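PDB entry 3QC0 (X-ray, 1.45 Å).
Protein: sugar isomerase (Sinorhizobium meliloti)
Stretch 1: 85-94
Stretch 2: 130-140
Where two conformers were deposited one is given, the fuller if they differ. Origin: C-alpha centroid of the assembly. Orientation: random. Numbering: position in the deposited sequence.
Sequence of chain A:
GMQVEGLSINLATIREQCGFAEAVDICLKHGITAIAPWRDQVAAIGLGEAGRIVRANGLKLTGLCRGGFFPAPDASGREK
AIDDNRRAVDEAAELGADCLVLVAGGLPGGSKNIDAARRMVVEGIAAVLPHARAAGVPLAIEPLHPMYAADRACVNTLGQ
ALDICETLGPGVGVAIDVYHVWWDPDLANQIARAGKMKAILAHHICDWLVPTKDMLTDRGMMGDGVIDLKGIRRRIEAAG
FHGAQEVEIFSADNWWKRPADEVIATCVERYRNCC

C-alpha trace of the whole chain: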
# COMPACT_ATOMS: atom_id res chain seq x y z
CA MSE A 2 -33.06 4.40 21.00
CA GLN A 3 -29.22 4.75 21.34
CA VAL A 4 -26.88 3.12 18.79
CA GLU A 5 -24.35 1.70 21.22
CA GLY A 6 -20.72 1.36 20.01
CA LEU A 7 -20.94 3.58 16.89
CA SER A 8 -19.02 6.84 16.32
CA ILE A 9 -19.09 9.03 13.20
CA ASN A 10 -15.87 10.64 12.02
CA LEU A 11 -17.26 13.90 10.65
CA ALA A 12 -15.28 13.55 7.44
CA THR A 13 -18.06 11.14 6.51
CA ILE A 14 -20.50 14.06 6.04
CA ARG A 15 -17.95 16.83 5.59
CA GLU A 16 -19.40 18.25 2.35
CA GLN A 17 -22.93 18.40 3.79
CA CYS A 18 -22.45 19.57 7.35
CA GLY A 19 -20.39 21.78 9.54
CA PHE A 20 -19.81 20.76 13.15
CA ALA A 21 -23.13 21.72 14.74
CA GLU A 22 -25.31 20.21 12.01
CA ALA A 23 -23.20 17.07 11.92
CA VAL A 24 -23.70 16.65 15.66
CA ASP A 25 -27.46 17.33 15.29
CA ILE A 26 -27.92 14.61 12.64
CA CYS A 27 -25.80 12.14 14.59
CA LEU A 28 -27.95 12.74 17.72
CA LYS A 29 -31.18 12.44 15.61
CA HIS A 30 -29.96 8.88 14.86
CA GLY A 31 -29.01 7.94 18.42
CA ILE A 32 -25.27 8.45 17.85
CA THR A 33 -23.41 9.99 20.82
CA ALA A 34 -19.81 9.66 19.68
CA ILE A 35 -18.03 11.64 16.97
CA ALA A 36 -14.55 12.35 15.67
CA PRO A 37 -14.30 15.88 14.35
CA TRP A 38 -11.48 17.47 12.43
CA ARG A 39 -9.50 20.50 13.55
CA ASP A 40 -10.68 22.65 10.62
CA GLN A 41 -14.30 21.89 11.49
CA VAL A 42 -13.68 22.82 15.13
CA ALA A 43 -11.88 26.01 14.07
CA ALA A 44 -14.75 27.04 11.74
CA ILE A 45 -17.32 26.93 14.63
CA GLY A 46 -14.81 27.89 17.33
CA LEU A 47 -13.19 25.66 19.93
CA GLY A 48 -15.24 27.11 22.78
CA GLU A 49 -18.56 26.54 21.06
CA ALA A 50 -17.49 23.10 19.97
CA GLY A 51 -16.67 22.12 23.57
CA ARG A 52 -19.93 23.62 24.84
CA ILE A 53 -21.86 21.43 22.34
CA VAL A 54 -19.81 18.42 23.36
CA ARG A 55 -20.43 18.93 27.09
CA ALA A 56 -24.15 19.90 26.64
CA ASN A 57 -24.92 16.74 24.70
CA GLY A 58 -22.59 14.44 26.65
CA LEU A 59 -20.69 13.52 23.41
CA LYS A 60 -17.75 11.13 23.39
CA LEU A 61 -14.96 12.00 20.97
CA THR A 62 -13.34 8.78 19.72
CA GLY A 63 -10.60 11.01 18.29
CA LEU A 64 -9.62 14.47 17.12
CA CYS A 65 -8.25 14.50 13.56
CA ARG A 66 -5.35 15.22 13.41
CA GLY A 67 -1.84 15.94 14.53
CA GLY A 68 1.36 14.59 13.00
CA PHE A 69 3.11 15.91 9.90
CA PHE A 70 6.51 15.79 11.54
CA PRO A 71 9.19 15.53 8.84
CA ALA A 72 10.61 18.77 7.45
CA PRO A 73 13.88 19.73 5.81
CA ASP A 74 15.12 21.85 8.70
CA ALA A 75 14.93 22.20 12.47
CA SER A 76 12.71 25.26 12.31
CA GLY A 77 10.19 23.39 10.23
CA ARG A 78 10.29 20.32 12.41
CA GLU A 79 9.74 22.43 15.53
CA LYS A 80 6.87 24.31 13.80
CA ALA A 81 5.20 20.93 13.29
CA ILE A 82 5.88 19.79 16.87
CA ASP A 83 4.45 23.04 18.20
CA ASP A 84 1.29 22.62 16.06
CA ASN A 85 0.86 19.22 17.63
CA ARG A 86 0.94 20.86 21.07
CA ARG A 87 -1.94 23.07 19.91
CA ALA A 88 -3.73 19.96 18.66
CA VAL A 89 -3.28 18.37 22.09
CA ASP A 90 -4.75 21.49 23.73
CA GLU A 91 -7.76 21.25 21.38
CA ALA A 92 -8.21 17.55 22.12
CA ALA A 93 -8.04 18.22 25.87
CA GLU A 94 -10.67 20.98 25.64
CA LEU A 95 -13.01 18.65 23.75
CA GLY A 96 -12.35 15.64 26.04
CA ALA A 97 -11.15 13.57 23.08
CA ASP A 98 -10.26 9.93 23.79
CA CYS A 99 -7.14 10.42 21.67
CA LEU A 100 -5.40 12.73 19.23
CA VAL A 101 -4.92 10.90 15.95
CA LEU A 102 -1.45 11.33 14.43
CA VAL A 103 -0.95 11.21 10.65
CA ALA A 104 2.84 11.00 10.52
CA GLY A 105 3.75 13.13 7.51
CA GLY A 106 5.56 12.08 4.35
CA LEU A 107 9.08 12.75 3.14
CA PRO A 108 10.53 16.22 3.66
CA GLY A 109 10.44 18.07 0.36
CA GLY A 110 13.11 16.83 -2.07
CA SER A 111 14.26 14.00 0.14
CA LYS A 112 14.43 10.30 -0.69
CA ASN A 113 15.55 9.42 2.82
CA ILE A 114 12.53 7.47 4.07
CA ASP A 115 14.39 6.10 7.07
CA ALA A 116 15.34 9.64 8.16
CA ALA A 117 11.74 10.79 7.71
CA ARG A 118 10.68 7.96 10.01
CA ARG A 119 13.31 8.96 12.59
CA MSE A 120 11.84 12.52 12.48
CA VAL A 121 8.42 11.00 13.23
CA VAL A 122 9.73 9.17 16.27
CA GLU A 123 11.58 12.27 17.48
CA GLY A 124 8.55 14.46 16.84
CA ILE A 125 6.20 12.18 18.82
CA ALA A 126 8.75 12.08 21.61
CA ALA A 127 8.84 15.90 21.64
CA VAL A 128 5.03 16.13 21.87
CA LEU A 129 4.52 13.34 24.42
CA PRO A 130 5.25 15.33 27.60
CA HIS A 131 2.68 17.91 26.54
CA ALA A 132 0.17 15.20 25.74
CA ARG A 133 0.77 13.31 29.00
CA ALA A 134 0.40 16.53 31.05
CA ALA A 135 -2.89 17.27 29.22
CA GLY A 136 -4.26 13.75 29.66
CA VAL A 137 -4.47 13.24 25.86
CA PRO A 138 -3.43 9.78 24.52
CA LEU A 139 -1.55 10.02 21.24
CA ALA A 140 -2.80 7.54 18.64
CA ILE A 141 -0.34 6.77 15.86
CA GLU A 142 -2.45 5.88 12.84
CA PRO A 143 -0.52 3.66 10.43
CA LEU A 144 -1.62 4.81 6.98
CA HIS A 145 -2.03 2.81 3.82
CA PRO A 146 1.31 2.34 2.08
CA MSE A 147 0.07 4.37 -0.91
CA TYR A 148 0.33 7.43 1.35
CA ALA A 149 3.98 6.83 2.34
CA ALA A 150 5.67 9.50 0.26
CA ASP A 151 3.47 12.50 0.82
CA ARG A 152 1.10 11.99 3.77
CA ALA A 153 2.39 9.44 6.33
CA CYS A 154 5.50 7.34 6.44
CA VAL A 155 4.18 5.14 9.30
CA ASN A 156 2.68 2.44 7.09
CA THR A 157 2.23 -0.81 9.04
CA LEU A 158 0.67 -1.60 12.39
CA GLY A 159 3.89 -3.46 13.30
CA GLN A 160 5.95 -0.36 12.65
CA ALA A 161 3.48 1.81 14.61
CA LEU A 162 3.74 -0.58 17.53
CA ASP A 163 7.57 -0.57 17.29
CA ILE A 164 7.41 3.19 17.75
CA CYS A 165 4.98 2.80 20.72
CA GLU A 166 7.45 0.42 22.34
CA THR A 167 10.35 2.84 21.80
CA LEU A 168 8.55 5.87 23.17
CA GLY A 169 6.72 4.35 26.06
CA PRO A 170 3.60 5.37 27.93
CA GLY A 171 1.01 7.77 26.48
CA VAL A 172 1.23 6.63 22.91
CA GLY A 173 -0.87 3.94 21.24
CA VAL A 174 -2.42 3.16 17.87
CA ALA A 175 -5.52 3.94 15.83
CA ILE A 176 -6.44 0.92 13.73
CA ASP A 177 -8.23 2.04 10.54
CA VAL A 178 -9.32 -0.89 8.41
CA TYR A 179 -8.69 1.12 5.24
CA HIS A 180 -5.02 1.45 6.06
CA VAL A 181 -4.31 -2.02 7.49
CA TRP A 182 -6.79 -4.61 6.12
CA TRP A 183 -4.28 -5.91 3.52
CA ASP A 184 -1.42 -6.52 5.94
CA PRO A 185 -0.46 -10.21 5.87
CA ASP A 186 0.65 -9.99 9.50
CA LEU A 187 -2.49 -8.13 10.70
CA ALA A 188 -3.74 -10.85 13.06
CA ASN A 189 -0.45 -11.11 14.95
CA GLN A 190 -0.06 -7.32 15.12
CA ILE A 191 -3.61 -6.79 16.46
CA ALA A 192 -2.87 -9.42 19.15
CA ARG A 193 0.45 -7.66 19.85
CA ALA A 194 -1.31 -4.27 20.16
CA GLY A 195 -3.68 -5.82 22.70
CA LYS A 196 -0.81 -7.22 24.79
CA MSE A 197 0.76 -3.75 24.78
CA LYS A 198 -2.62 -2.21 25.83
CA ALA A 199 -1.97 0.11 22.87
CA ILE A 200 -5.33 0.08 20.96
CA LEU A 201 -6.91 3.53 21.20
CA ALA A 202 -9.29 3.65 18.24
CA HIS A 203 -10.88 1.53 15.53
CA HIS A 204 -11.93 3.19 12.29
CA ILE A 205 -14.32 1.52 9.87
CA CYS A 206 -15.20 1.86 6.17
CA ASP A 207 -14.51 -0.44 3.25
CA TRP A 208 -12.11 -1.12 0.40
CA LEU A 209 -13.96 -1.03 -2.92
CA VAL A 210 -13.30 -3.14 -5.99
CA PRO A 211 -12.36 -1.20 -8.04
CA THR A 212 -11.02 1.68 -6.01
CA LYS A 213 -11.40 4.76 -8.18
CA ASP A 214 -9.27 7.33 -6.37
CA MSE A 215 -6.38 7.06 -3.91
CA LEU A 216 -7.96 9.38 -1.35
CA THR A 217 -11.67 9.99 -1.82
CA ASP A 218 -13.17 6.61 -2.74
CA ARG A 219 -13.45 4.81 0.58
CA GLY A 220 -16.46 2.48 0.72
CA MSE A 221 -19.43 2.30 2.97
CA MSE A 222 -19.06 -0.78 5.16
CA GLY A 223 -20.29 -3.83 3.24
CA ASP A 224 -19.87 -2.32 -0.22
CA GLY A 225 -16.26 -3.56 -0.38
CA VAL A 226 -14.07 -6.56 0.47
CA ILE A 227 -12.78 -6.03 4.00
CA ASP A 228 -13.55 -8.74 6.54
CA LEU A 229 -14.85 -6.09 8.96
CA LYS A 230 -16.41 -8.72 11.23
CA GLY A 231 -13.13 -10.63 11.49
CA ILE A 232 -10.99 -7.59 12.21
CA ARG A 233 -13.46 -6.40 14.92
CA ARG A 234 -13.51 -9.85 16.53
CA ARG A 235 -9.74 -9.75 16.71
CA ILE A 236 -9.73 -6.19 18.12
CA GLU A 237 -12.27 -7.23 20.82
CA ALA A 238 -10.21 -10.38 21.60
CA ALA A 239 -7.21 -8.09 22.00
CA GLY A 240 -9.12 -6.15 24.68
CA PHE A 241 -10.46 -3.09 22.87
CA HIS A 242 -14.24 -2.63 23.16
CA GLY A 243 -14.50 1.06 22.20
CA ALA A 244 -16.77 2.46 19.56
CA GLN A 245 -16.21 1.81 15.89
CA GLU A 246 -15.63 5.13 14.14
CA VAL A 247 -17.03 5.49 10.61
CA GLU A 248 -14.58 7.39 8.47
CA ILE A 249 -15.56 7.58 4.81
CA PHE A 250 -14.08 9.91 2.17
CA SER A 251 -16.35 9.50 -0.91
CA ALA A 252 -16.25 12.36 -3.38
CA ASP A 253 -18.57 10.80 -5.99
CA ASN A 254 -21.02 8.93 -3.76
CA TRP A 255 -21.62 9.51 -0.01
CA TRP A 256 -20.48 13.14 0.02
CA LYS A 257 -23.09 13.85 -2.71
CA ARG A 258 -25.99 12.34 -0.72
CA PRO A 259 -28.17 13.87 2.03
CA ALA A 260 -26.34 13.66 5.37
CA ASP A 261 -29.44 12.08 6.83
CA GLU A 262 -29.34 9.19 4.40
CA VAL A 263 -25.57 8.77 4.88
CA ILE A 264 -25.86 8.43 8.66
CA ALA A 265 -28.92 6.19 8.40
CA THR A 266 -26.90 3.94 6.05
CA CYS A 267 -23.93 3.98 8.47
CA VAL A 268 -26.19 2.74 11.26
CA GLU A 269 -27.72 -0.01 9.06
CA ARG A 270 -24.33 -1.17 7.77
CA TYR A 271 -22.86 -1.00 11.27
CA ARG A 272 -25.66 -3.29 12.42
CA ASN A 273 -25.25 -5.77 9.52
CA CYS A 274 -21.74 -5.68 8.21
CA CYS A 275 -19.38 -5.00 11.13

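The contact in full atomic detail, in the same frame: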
# COMPACT_ATOMS: atom_id res chain seq x y z
N ASN A 85 1.40 20.36 16.95
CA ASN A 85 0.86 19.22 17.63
C ASN A 85 0.51 19.54 19.09
O ASN A 85 -0.45 18.98 19.61
CB ASN A 85 1.85 18.04 17.59
CG ASN A 85 1.78 17.25 16.29
OD1 ASN A 85 1.05 16.26 16.24
ND2 ASN A 85 2.51 17.68 15.24
N ARG A 86 1.29 20.42 19.71
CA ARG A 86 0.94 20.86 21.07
C ARG A 86 -0.40 21.60 21.08
O ARG A 86 -1.21 21.38 21.98
CB ARG A 86 2.06 21.70 21.68
CG ARG A 86 3.35 20.92 21.87
CD ARG A 86 4.46 21.75 22.52
NE ARG A 86 5.69 20.99 22.65
CZ ARG A 86 6.84 21.25 22.02
NH1 ARG A 86 7.00 22.27 21.15
NH2 ARG A 86 7.82 20.43 22.20
N ARG A 87 -0.65 22.43 20.06
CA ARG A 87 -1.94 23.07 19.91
C ARG A 87 -3.06 22.03 19.71
O ARG A 87 -4.12 22.11 20.29
CB ARG A 87 -1.94 24.06 18.74
CG ARG A 87 -0.89 25.15 18.76
CD ARG A 87 -1.17 26.24 19.81
NE ARG A 87 -0.98 25.73 21.17
CZ ARG A 87 0.21 25.50 21.74
NH1 ARG A 87 1.36 25.75 21.11
NH2 ARG A 87 0.25 24.99 22.96
N ALA A 88 -2.79 21.01 18.88
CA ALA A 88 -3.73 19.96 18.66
C ALA A 88 -4.07 19.22 19.95
O ALA A 88 -5.22 18.86 20.18
CB ALA A 88 -3.23 18.97 17.56
N VAL A 89 -3.07 18.98 20.79
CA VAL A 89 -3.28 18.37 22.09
C VAL A 89 -4.17 19.26 22.94
O VAL A 89 -5.08 18.75 23.55
CB VAL A 89 -1.95 18.13 22.82
CG1 VAL A 89 -2.17 17.86 24.34
CG2 VAL A 89 -1.19 16.94 22.16
N ASP A 90 -3.92 20.57 22.93
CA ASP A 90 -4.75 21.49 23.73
C ASP A 90 -6.23 21.43 23.28
O ASP A 90 -7.16 21.47 24.09
CB ASP A 90 -4.21 22.91 23.64
CG ASP A 90 -2.85 23.08 24.27
OD1 ASP A 90 -2.32 22.16 24.96
OD2 ASP A 90 -2.30 24.19 24.09
N GLU A 91 -6.44 21.39 21.97
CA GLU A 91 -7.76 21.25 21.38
C GLU A 91 -8.42 19.95 21.82
O GLU A 91 -9.58 19.93 22.26
CB GLU A 91 -7.68 21.37 19.86
CG GLU A 91 -7.15 22.69 19.34
CD GLU A 91 -6.67 22.67 17.90
OE1 GLU A 91 -7.14 21.79 17.16
OE2 GLU A 91 -5.81 23.53 17.55
N ALA A 92 -7.70 18.84 21.71
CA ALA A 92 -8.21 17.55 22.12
C ALA A 92 -8.61 17.55 23.58
O ALA A 92 -9.63 16.97 23.94
CB ALA A 92 -7.17 16.39 21.83
N ALA A 93 -7.77 18.15 24.41
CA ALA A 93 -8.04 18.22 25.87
C ALA A 93 -9.31 19.01 26.13
O ALA A 93 -10.15 18.55 26.90
CB ALA A 93 -6.85 18.84 26.57
N GLU A 94 -9.47 20.14 25.46
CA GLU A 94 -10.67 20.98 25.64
C GLU A 94 -11.94 20.21 25.28
O GLU A 94 -12.99 20.35 25.93
CB GLU A 94 -10.59 22.23 24.77
CG GLU A 94 -11.86 23.10 24.78
CD GLU A 94 -12.22 23.61 26.18
OE1 GLU A 94 -11.31 23.92 26.97
OE2 GLU A 94 -13.42 23.70 26.48
N PRO A 130 5.44 14.73 26.24
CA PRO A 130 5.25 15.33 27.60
C PRO A 130 4.05 16.28 27.67
O PRO A 130 3.36 16.32 28.71
CB PRO A 130 6.59 16.04 27.85
CG PRO A 130 7.59 15.29 26.97
CD PRO A 130 6.80 14.94 25.74
N HIS A 131 3.83 17.04 26.60
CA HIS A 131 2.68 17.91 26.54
C HIS A 131 1.38 17.13 26.57
O HIS A 131 0.44 17.47 27.27
CB HIS A 131 2.78 18.79 25.31
CG HIS A 131 1.87 19.96 25.35
ND1 HIS A 131 2.22 21.14 25.94
CD2 HIS A 131 0.64 20.15 24.82
CE1 HIS A 131 1.23 22.00 25.81
NE2 HIS A 131 0.24 21.42 25.16
N ALA A 132 1.34 16.05 25.80
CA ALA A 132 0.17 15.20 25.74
C ALA A 132 -0.11 14.53 27.08
O ALA A 132 -1.25 14.47 27.54
CB ALA A 132 0.33 14.14 24.61
N ARG A 133 0.93 13.99 27.70
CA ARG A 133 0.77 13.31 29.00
C ARG A 133 0.29 14.29 30.07
O ARG A 133 -0.64 13.96 30.81
CB ARG A 133 2.07 12.62 29.38
CG ARG A 133 2.35 11.35 28.55
CD ARG A 133 3.69 10.66 28.92
NE ARG A 133 3.57 9.67 29.98
CZ ARG A 133 4.56 9.33 30.81
NH1 ARG A 133 5.73 9.94 30.75
NH2 ARG A 133 4.36 8.41 31.73
N ALA A 134 0.83 15.50 30.08
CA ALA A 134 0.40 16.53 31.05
C ALA A 134 -1.06 16.93 30.83
O ALA A 134 -1.77 17.23 31.80
CB ALA A 134 1.33 17.74 30.96
N ALA A 135 -1.52 16.94 29.57
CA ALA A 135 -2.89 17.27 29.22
C ALA A 135 -3.88 16.14 29.39
O ALA A 135 -5.10 16.36 29.29
CB ALA A 135 -2.96 17.84 27.73
N GLY A 136 -3.39 14.92 29.63
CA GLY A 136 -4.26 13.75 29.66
C GLY A 136 -4.79 13.31 28.30
O GLY A 136 -5.87 12.71 28.23
N VAL A 137 -4.03 13.55 27.23
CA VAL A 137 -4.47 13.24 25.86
C VAL A 137 -3.60 12.09 25.30
O VAL A 137 -2.43 12.30 24.95
CB VAL A 137 -4.40 14.46 24.94
CG1 VAL A 137 -4.80 14.08 23.47
CG2 VAL A 137 -5.29 15.61 25.45
N PRO A 138 -4.18 10.88 25.20
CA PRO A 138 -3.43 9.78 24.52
C PRO A 138 -3.13 10.14 23.08
O PRO A 138 -3.98 10.73 22.42
CB PRO A 138 -4.41 8.61 24.59
CG PRO A 138 -5.26 8.95 25.86
CD PRO A 138 -5.49 10.41 25.70
N LEU A 139 -1.92 9.81 22.64
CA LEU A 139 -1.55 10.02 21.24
C LEU A 139 -1.76 8.71 20.51
O LEU A 139 -1.19 7.70 20.91
CB LEU A 139 -0.09 10.46 21.13
CG LEU A 139 0.25 11.81 21.79
CD1 LEU A 139 1.75 12.17 21.60
CD2 LEU A 139 -0.69 12.96 21.31
N ALA A 140 -2.51 8.74 19.42
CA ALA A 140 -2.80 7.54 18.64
C ALA A 140 -2.10 7.63 17.31
O ALA A 140 -2.56 8.35 16.41
CB ALA A 140 -4.33 7.37 18.44

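The most distinctive feature of this contact is a single imidazole, that of His-131, set as a knob among Arg-86, Arg-87, Val-89 and Asp-90 of the neighbouring helix and engaged there in two different ways. At the ring edge, near its plane, His-131 NE2 donates a hydrogen bond to Asp-90 OD1; the 2.7 Å separation and the N-H...acceptor angle of 161° make it short and nearly straight. Over one face lies Arg-86 CB, 3.9 Å from the ring centroid and 14° off the normal, which fits a CH-pi contact. The t rotamer of His-131 (chi1 -164°) accompanies a CA-to-CB bond that already points toward the first stretch.

The carboxylate has a second partner within its own helix. Arg-87 NH2 donates to Asp-90 OD2 at 2.9 Å and 170°, forming a salt bridge, so the two oxygens of Asp-90 serve different donors. Arg-87 NH2 also approaches His-131 NE2 to 4.2 Å, in an oblique position, and the CA-to-CB bond of Arg-87 points away although the side-chain end comes nearer.

Away from this polar cluster the contact is apolar. The helices run almost parallel, 13° between their directions, with axes 9.5 Å apart at closest approach. Val-89 is central: its CG1 lies 3.5 Å from Ala-135 CB and 4.0 Å from Val-137 CG2, while its CG2 reaches Ala-132 CB at 4.0 Å and Leu-139 CD2 at 4.1 Å.

After the second helix, Gly-136 adopts positive phi (72°) in a Schellman motif, with Val-137 N bonded to Ala-132 O at 2.9 Å and Gly-136 N to Arg-133 O at 3.1 Å. Just beyond this turn, Val-137 points toward the first helix: its CG1 lies 3.7 Å from Ala-92 CB and its CG2 3.8 Å from Ala-93 CB. The small alanine side chains thus meet a branched one at van der Waals distance.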